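Beta-galactosidase (PDB 6Y2K) hydrolyses beta-galactosides as a cold-active, hexameric glycoside hydrolase of family GH42 from an Antarctic marine bacterium. Local coordinates at residues Met1-Val5 against Thr338-Phe342; Arg335-Trp339 against Leu384-Val389; Ala536-Gly542 against Cys559-Asp564. All coordinates share one frame. Where two conformers were deposited one is given. Residue numbers count along the deposited sequence, not the author numbering.

Interaction 1: residues Met1-Val5 against Thr338-Phe342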
loop_
_atom_site.group_PDB
_atom_site.type_symbol
_atom_site.label_atom_id
_atom_site.label_comp_id
_atom_site.label_asym_id
_atom_site.label_seq_id
_atom_site.Cartn_x
_atom_site.Cartn_y
_atom_site.Cartn_z
ATOM N N MET A 1 -9.094 -10.742 49.069
ATOM C CA MET A 1 -9.713 -11.259 47.812
ATOM C C MET A 1 -11.211 -11.487 47.981
ATOM O O MET A 1 -11.688 -12.629 48.010
ATOM C CB MET A 1 -9.016 -12.543 47.362
ATOM C CG MET A 1 -7.543 -12.337 47.063
ATOM S SD MET A 1 -6.800 -13.779 46.301
ATOM C CE MET A 1 -5.069 -13.322 46.384
ATOM N N LYS A 2 -11.944 -10.380 48.087
ATOM C CA LYS A 2 -13.393 -10.399 48.310
ATOM C C LYS A 2 -14.137 -9.713 47.171
ATOM O O LYS A 2 -13.564 -8.894 46.464
ATOM C CB LYS A 2 -13.712 -9.715 49.628
ATOM C CG LYS A 2 -13.093 -10.423 50.820
ATOM C CD LYS A 2 -13.680 -9.924 52.122
ATOM C CE LYS A 2 -13.217 -10.774 53.294
ATOM N NZ LYS A 2 -11.784 -10.537 53.622
ATOM N N LEU A 3 -15.410 -10.064 47.003
ATOM C CA LEU A 3 -16.248 -9.510 45.943
ATOM C C LEU A 3 -17.304 -8.552 46.487
ATOM O O LEU A 3 -17.777 -8.696 47.621
ATOM C CB LEU A 3 -16.926 -10.631 45.165
ATOM C CG LEU A 3 -15.999 -11.622 44.447
ATOM C CD1 LEU A 3 -16.856 -12.616 43.696
ATOM C CD2 LEU A 3 -15.021 -10.939 43.499
ATOM N N GLY A 4 -17.673 -7.582 45.651
ATOM C CA GLY A 4 -18.654 -6.566 45.997
ATOM C C GLY A 4 -19.557 -6.215 44.829
ATOM O O GLY A 4 -19.338 -6.666 43.702
ATOM N N VAL A 5 -20.568 -5.396 45.093
ATOM C CA VAL A 5 -21.391 -4.843 44.022
ATOM C C VAL A 5 -21.912 -3.447 44.365
ATOM O O VAL A 5 -22.155 -3.139 45.530
ATOM C CB VAL A 5 -22.539 -5.813 43.650
ATOM C CG1 VAL A 5 -23.619 -5.847 44.721
ATOM C CG2 VAL A 5 -23.127 -5.463 42.289
ATOM N N THR A 338 -10.960 -9.412 37.399
ATOM C CA THR A 338 -11.081 -9.615 38.844
ATOM C C THR A 338 -9.795 -10.202 39.422
ATOM O O THR A 338 -9.238 -9.638 40.372
ATOM C CB THR A 338 -12.305 -10.491 39.188
ATOM O OG1 THR A 338 -13.481 -9.933 38.589
ATOM C CG2 THR A 338 -12.529 -10.584 40.704
ATOM N N TRP A 339 -9.320 -11.318 38.856
ATOM C CA TRP A 339 -8.034 -11.899 39.282
ATOM C C TRP A 339 -6.882 -10.934 39.091
ATOM O O TRP A 339 -5.974 -10.887 39.913
ATOM C CB TRP A 339 -7.723 -13.215 38.568
ATOM C CG TRP A 339 -8.348 -14.379 39.238
ATOM C CD1 TRP A 339 -9.323 -15.182 38.747
ATOM C CD2 TRP A 339 -8.061 -14.845 40.556
ATOM N NE1 TRP A 339 -9.657 -16.147 39.672
ATOM C CE2 TRP A 339 -8.899 -15.955 40.798
ATOM C CE3 TRP A 339 -7.174 -14.438 41.555
ATOM C CZ2 TRP A 339 -8.871 -16.663 42.000
ATOM C CZ3 TRP A 339 -7.151 -15.145 42.762
ATOM C CH2 TRP A 339 -7.986 -16.250 42.965
ATOM N N GLU A 340 -6.927 -10.169 38.001
ATOM C CA GLU A 340 -5.932 -9.129 37.744
ATOM C C GLU A 340 -5.834 -8.210 38.955
ATOM O O GLU A 340 -4.744 -8.030 39.512
ATOM C CB GLU A 340 -6.306 -8.351 36.466
ATOM C CG GLU A 340 -5.445 -7.155 36.106
ATOM C CD GLU A 340 -6.204 -6.208 35.186
ATOM O OE1 GLU A 340 -6.877 -5.303 35.721
ATOM O OE2 GLU A 340 -6.159 -6.392 33.946
ATOM N N ALA A 341 -6.968 -7.650 39.377
ATOM C CA ALA A 341 -6.982 -6.743 40.541
ATOM C C ALA A 341 -6.425 -7.424 41.801
ATOM O O ALA A 341 -5.604 -6.830 42.519
ATOM C CB ALA A 341 -8.374 -6.198 40.794
ATOM N N PHE A 342 -6.829 -8.672 42.043
ATOM C CA PHE A 342 -6.305 -9.445 43.198
ATOM C C PHE A 342 -4.788 -9.633 43.141
ATOM O O PHE A 342 -4.124 -9.525 44.170
ATOM C CB PHE A 342 -6.974 -10.817 43.313
ATOM C CG PHE A 342 -8.447 -10.780 43.678
ATOM C CD1 PHE A 342 -9.021 -9.707 44.369
ATOM C CD2 PHE A 342 -9.249 -11.862 43.364
ATOM C CE1 PHE A 342 -10.373 -9.711 44.689
ATOM C CE2 PHE A 342 -10.593 -11.883 43.709
ATOM C CZ PHE A 342 -11.158 -10.804 44.364
#

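Interaction 2: residues Arg335-Trp339 against Leu384-Val389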
loop_
_atom_site.group_PDB
_atom_site.type_symbol
_atom_site.label_atom_id
_atom_site.label_comp_id
_atom_site.label_asym_id
_atom_site.label_seq_id
_atom_site.Cartn_x
_atom_site.Cartn_y
_atom_site.Cartn_z
ATOM N N ARG A 335 -13.877 -12.350 34.850
ATOM C CA ARG A 335 -12.985 -13.170 35.688
ATOM C C ARG A 335 -11.536 -12.697 35.575
ATOM O O ARG A 335 -10.849 -12.554 36.586
ATOM C CB ARG A 335 -13.095 -14.646 35.300
ATOM C CG ARG A 335 -11.978 -15.540 35.818
ATOM C CD ARG A 335 -12.354 -17.001 35.650
ATOM N NE ARG A 335 -11.286 -17.882 36.115
ATOM C CZ ARG A 335 -10.268 -18.320 35.374
ATOM N NH1 ARG A 335 -10.115 -17.954 34.102
ATOM N NH2 ARG A 335 -9.370 -19.126 35.928
ATOM N N LEU A 336 -11.097 -12.460 34.337
ATOM C CA LEU A 336 -9.741 -11.992 34.053
ATOM C C LEU A 336 -9.434 -10.720 34.838
ATOM O O LEU A 336 -8.422 -10.647 35.531
ATOM C CB LEU A 336 -9.562 -11.749 32.542
ATOM C CG LEU A 336 -8.167 -11.624 31.921
ATOM C CD1 LEU A 336 -8.332 -11.335 30.439
ATOM C CD2 LEU A 336 -7.288 -10.553 32.540
ATOM N N TRP A 337 -10.316 -9.725 34.717
ATOM C CA TRP A 337 -10.102 -8.422 35.359
ATOM C C TRP A 337 -10.124 -8.516 36.876
ATOM O O TRP A 337 -9.401 -7.785 37.556
ATOM C CB TRP A 337 -11.151 -7.391 34.895
ATOM C CG TRP A 337 -11.177 -7.127 33.414
ATOM C CD1 TRP A 337 -10.103 -7.075 32.568
ATOM C CD2 TRP A 337 -12.332 -6.838 32.616
ATOM N NE1 TRP A 337 -10.519 -6.790 31.287
ATOM C CE2 TRP A 337 -11.882 -6.642 31.287
ATOM C CE3 TRP A 337 -13.710 -6.740 32.892
ATOM C CZ2 TRP A 337 -12.759 -6.345 30.231
ATOM C CZ3 TRP A 337 -14.581 -6.448 31.843
ATOM C CH2 TRP A 337 -14.097 -6.247 30.525
ATOM N N THR A 338 -10.960 -9.412 37.399
ATOM C CA THR A 338 -11.081 -9.615 38.844
ATOM C C THR A 338 -9.795 -10.202 39.422
ATOM O O THR A 338 -9.238 -9.638 40.372
ATOM C CB THR A 338 -12.305 -10.491 39.188
ATOM O OG1 THR A 338 -13.481 -9.933 38.589
ATOM C CG2 THR A 338 -12.529 -10.584 40.704
ATOM N N TRP A 339 -9.320 -11.318 38.856
ATOM C CA TRP A 339 -8.034 -11.899 39.282
ATOM C C TRP A 339 -6.882 -10.934 39.091
ATOM O O TRP A 339 -5.974 -10.887 39.913
ATOM C CB TRP A 339 -7.723 -13.215 38.568
ATOM C CG TRP A 339 -8.348 -14.379 39.238
ATOM C CD1 TRP A 339 -9.323 -15.182 38.747
ATOM C CD2 TRP A 339 -8.061 -14.845 40.556
ATOM N NE1 TRP A 339 -9.657 -16.147 39.672
ATOM C CE2 TRP A 339 -8.899 -15.955 40.798
ATOM C CE3 TRP A 339 -7.174 -14.438 41.555
ATOM C CZ2 TRP A 339 -8.871 -16.663 42.000
ATOM C CZ3 TRP A 339 -7.151 -15.145 42.762
ATOM C CH2 TRP A 339 -7.986 -16.250 42.965
ATOM N N LEU A 384 -17.729 -17.982 39.753
ATOM C CA LEU A 384 -16.535 -18.799 39.515
ATOM C C LEU A 384 -15.316 -18.272 40.268
ATOM O O LEU A 384 -14.595 -19.056 40.899
ATOM C CB LEU A 384 -16.218 -18.862 38.016
ATOM C CG LEU A 384 -15.536 -20.083 37.380
ATOM C CD1 LEU A 384 -14.710 -19.659 36.169
ATOM C CD2 LEU A 384 -14.698 -20.926 38.320
ATOM N N VAL A 385 -15.081 -16.956 40.207
ATOM C CA VAL A 385 -13.954 -16.350 40.937
ATOM C C VAL A 385 -14.072 -16.648 42.450
ATOM O O VAL A 385 -13.084 -17.038 43.078
ATOM C CB VAL A 385 -13.808 -14.825 40.671
ATOM C CG1 VAL A 385 -12.771 -14.194 41.594
ATOM C CG2 VAL A 385 -13.412 -14.557 39.220
ATOM N N ALA A 386 -15.269 -16.491 43.020
ATOM C CA ALA A 386 -15.476 -16.741 44.456
ATOM C C ALA A 386 -15.094 -18.178 44.842
ATOM O O ALA A 386 -14.433 -18.395 45.861
ATOM C CB ALA A 386 -16.924 -16.449 44.849
ATOM N N GLN A 387 -15.496 -19.138 44.008
ATOM C CA GLN A 387 -15.111 -20.550 44.177
ATOM C C GLN A 387 -13.597 -20.710 44.047
ATOM O O GLN A 387 -12.972 -21.387 44.866
ATOM C CB GLN A 387 -15.827 -21.444 43.160
ATOM C CG GLN A 387 -17.336 -21.518 43.369
ATOM C CD GLN A 387 -18.132 -21.989 42.148
ATOM O OE1 GLN A 387 -17.623 -22.044 41.018
ATOM N NE2 GLN A 387 -19.408 -22.320 42.377
ATOM N N GLU A 388 -13.006 -20.065 43.039
ATOM C CA GLU A 388 -11.563 -20.162 42.819
ATOM C C GLU A 388 -10.722 -19.557 43.937
ATOM O O GLU A 388 -9.642 -20.089 44.219
ATOM C CB GLU A 388 -11.147 -19.575 41.464
ATOM C CG GLU A 388 -11.578 -20.423 40.271
ATOM C CD GLU A 388 -11.254 -19.780 38.929
ATOM O OE1 GLU A 388 -11.197 -18.526 38.832
ATOM O OE2 GLU A 388 -11.040 -20.536 37.962
ATOM N N VAL A 389 -11.185 -18.485 44.593
ATOM C CA VAL A 389 -10.383 -17.945 45.713
ATOM C C VAL A 389 -10.409 -18.910 46.918
ATOM O O VAL A 389 -9.417 -19.015 47.622
ATOM C CB VAL A 389 -10.641 -16.454 46.133
ATOM C CG1 VAL A 389 -11.181 -15.576 45.002
ATOM C CG2 VAL A 389 -11.454 -16.326 47.408
#

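Interaction 3: residues Ala536-Gly542 against Cys559-Asp564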
loop_
_atom_site.group_PDB
_atom_site.type_symbol
_atom_site.label_atom_id
_atom_site.label_comp_id
_atom_site.label_asym_id
_atom_site.label_seq_id
_atom_site.Cartn_x
_atom_site.Cartn_y
_atom_site.Cartn_z
ATOM N N ALA A 536 17.785 7.540 14.691
ATOM C CA ALA A 536 18.334 6.230 15.001
ATOM C C ALA A 536 19.187 6.295 16.272
ATOM O O ALA A 536 19.822 7.316 16.557
ATOM C CB ALA A 536 19.154 5.698 13.834
ATOM N N VAL A 537 19.152 5.206 17.030
ATOM C CA VAL A 537 19.892 5.042 18.273
ATOM C C VAL A 537 20.723 3.759 18.168
ATOM O O VAL A 537 20.271 2.769 17.596
ATOM C CB VAL A 537 18.922 4.962 19.473
ATOM C CG1 VAL A 537 19.662 4.686 20.777
ATOM C CG2 VAL A 537 18.120 6.253 19.584
ATOM N N SER A 538 21.936 3.801 18.717
ATOM C CA SER A 538 22.834 2.651 18.778
ATOM C C SER A 538 23.632 2.747 20.084
ATOM O O SER A 538 23.368 3.636 20.884
ATOM C CB SER A 538 23.753 2.635 17.553
ATOM O OG SER A 538 24.550 3.803 17.488
ATOM N N GLY A 539 24.577 1.840 20.315
ATOM C CA GLY A 539 25.403 1.896 21.522
ATOM C C GLY A 539 25.593 0.563 22.206
ATOM O O GLY A 539 25.167 -0.475 21.695
ATOM N N ARG A 540 26.255 0.604 23.362
ATOM C CA ARG A 540 26.518 -0.582 24.177
ATOM C C ARG A 540 25.309 -1.472 24.428
ATOM O O ARG A 540 25.445 -2.685 24.423
ATOM C CB ARG A 540 27.061 -0.186 25.551
ATOM C CG ARG A 540 28.510 0.223 25.551
ATOM C CD ARG A 540 29.420 -0.994 25.596
ATOM N NE ARG A 540 30.763 -0.604 25.172
ATOM C CZ ARG A 540 31.655 -1.401 24.589
ATOM N NH1 ARG A 540 31.387 -2.683 24.339
ATOM N NH2 ARG A 540 32.841 -0.894 24.241
ATOM N N TRP A 541 24.150 -0.872 24.693
ATOM C CA TRP A 541 22.979 -1.634 25.156
ATOM C C TRP A 541 21.931 -1.997 24.108
ATOM O O TRP A 541 21.036 -2.786 24.409
ATOM C CB TRP A 541 22.299 -0.917 26.330
ATOM C CG TRP A 541 23.032 -1.041 27.634
ATOM C CD1 TRP A 541 24.196 -1.726 27.882
ATOM C CD2 TRP A 541 22.617 -0.499 28.883
ATOM N NE1 TRP A 541 24.534 -1.620 29.211
ATOM C CE2 TRP A 541 23.581 -0.870 29.846
ATOM C CE3 TRP A 541 21.525 0.277 29.283
ATOM C CZ2 TRP A 541 23.492 -0.484 31.175
ATOM C CZ3 TRP A 541 21.436 0.656 30.607
ATOM C CH2 TRP A 541 22.413 0.271 31.539
ATOM N N GLY A 542 22.023 -1.455 22.901
ATOM C CA GLY A 542 21.067 -1.819 21.856
ATOM C C GLY A 542 20.995 -0.838 20.716
ATOM O O GLY A 542 21.740 0.152 20.677
ATOM N N CYS A 559 28.416 6.510 27.966
ATOM C CA CYS A 559 27.166 6.407 27.220
ATOM C C CYS A 559 26.847 4.951 26.920
ATOM O O CYS A 559 27.691 4.221 26.408
ATOM C CB CYS A 559 27.272 7.167 25.905
ATOM S SG CYS A 559 27.276 8.953 26.113
ATOM N N LEU A 560 25.620 4.548 27.241
ATOM C CA LEU A 560 25.104 3.219 26.936
ATOM C C LEU A 560 24.272 3.210 25.650
ATOM O O LEU A 560 24.094 2.140 25.049
ATOM C CB LEU A 560 24.265 2.693 28.099
ATOM C CG LEU A 560 24.944 2.513 29.469
ATOM C CD1 LEU A 560 26.212 1.670 29.340
ATOM C CD2 LEU A 560 25.254 3.833 30.178
ATOM N N LEU A 561 23.741 4.378 25.270
ATOM C CA LEU A 561 23.070 4.596 23.985
ATOM C C LEU A 561 23.408 5.995 23.474
ATOM O O LEU A 561 23.516 6.928 24.268
ATOM C CB LEU A 561 21.548 4.475 24.130
ATOM C CG LEU A 561 20.965 3.141 24.612
ATOM C CD1 LEU A 561 19.473 3.272 24.871
ATOM C CD2 LEU A 561 21.212 2.025 23.610
ATOM N N LYS A 562 23.558 6.135 22.157
ATOM C CA LYS A 562 23.830 7.415 21.516
ATOM C C LYS A 562 23.087 7.510 20.190
ATOM O O LYS A 562 22.757 6.494 19.598
ATOM C CB LYS A 562 25.324 7.559 21.225
ATOM C CG LYS A 562 26.222 7.431 22.443
ATOM C CD LYS A 562 27.671 7.795 22.153
ATOM C CE LYS A 562 28.283 6.902 21.092
ATOM N NZ LYS A 562 29.764 6.833 21.238
ATOM N N ASP A 563 22.852 8.728 19.713
ATOM C CA ASP A 563 22.315 8.928 18.350
ATOM C C ASP A 563 23.440 8.872 17.302
ATOM O O ASP A 563 24.612 8.716 17.664
ATOM C CB ASP A 563 21.440 10.192 18.254
ATOM C CG ASP A 563 22.195 11.494 18.464
ATOM O OD1 ASP A 563 23.420 11.586 18.209
ATOM O OD2 ASP A 563 21.512 12.458 18.883
ATOM N N ASP A 564 23.095 8.992 16.018
ATOM C CA ASP A 564 24.108 8.895 14.940
ATOM C C ASP A 564 25.160 10.009 14.972
ATOM O O ASP A 564 26.279 9.799 14.503
ATOM C CB ASP A 564 23.465 8.857 13.541
ATOM C CG ASP A 564 22.879 7.484 13.175
ATOM O OD1 ASP A 564 22.973 6.499 13.950
ATOM O OD2 ASP A 564 22.315 7.400 12.066
HETATM O O HOH W 1 20.409 9.361 15.086
HETATM O O HOH W 2 23.113 5.719 16.364
HETATM O O HOH W 3 27.095 3.435 23.824
#

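Interaction 1: residues Met1-Val5 against Thr338-Phe342
This is a buried, apolar strand-to-helix contact at the closing seam of the TIM barrel, where the first strand and the helix that leads into the last strand come together. Strand 2-6 runs between strands 348-352 and 29-34, and helix 333-343 belongs to the seventh beta-alpha unit, so the N-terminus packs against the outer layer of the barrel. The axes of the short segments approach to 10.7 Å at 124°, and the helix is met mainly by M1, with L3 adding a smaller share. M1 and F342 make the principal pair, with their CA atoms 6.0 Å apart. The M1 CA lies over the face of the F342 ring, 3.8 Å from its centroid and 22° off the normal, a CH-pi contact, while M1 CG approaches F342 CG to 3.8 Å. The extended M1 side chain then carries its sulfur onward to W339, where SD is 3.8 Å from CZ3. SD thus makes Met-aromatic contacts with both rings, each oblique. K2 O sits 3.7 Å from F342 CZ, near the ring plane. L3 CD2 reaches T338 CG2, one turn back along the helix, at 3.8 Å, and also lies 4.0 Å from F342 CZ. The polar groups of W339 and T338 are engaged elsewhere: the indole NE1 bonds to E388, and T338 OG1 to the V334 carbonyl and Y351. F620 of strand 618-623 also packs on M1 and W339. Between these two segments, cohesion therefore comes from dispersion and aromatic contacts rather than polar pairing.

Interaction 2: residues Arg335-Trp339 against Leu384-Val389
The carboxylate of E388 receives three hydrogen bonds from helix 333-343. R335 supplies two of them in a bidentate salt bridge: NE donates to E388 OE1 at 2.8 Å and nearly straight (171°), and R335 NH2 donates to E388 OE2 at 3.0 Å with a more bent angle of 132°. The third comes from the indole of W339, whose NE1 lies 3.0 Å from E388 OE1, so this one oxygen accepts from two side chains a helical turn apart. The carboxylate oxygen lies near the planes of both the guanidinium and the indole, as in-plane N-H donors require. R335 has a second acidic partner, since its NH1 forms a salt bridge with D649 at the start of strand 649-655. The two helices belong to the outer layer of the TIM barrel: 333-343 precedes the eighth strand and 377-395 follows it, so they flank the strand as neighbours in the sequence of the fold. Their short segments run in broadly the same direction, crossing at -41° with a closest approach of 10.6 Å. V385 sits where the backbones come closest, its CA 6.2 Å from that of R335. Its CG2 lies 3.8 Å from R335 CG, and its CG1 is 3.7 Å from T338 CG2 and over a face of the W339 ring. Beyond it on one side, the aliphatic part of R335 meets L384, with R335 CD 3.6 Å from L384 CD1. On the other, W339 CH2 reaches V389 CG1 at 3.8 Å, while F620 and F622 of strand 618-623 pack on the same indole.

Interaction 3: residues Ala536-Gly542 against Cys559-Asp564
Side chains pack around the backbone bonds of this antiparallel strand pairing in the trimerisation domain. S538 and K562 form a hydrogen-bonded pair, S538 N to K562 O at 2.9 Å and K562 N to S538 O at 2.8 Å. The p rotamer of S538 brings OG within 2.6 Å of water 2, to which D564 OD1 is hydrogen-bonded at 2.5 Å. K562 turns its amine away from the pairing. A classic beta bulge at L560 and L561, both opposite L570, bends the second strand. L560, m at both chi1 and chi2, lays CG over the W541 six-membered ring, 3.7 Å from its centroid, in a CH-pi contact, and its carbonyl O accepts from W541 N at 3.0 Å. L561 extends (m, t), bringing CD2 to 3.5 Å from G542 O, while its CB lies 3.9 Å from V537 CG1. G539, at phi 136°, faces L560 and L561 so closely that a CB would clash. Water 3 joins R540 N to C559 O, and Y604 and Y605 of a second subunit pack nearby. Backbone bonds set the register, while the W541 N to L560 O bond and leucine packing join the bulge to residues 539-542.

Overall arrangement
Interactions 1 and 2 are two sides of one packing region in the barrel domain: both use helix 333-343, they share T338 and W339, and their centres lie 7 Å apart. They also touch directly, F342 meeting V385 and V389. Interaction 1 is buried and apolar, whereas interaction 2, only partly buried, adds a charged and hydrogen-bonded cluster to its packing. Interaction 3 stands apart, its centre 43 and 44 Å from the other two. Also partly buried, it is built on main-chain hydrogen bonds between strands, with bridging waters and leucine-tryptophan packing, and it alone is touched by another subunit, consistent with its place in the trimerisation domain.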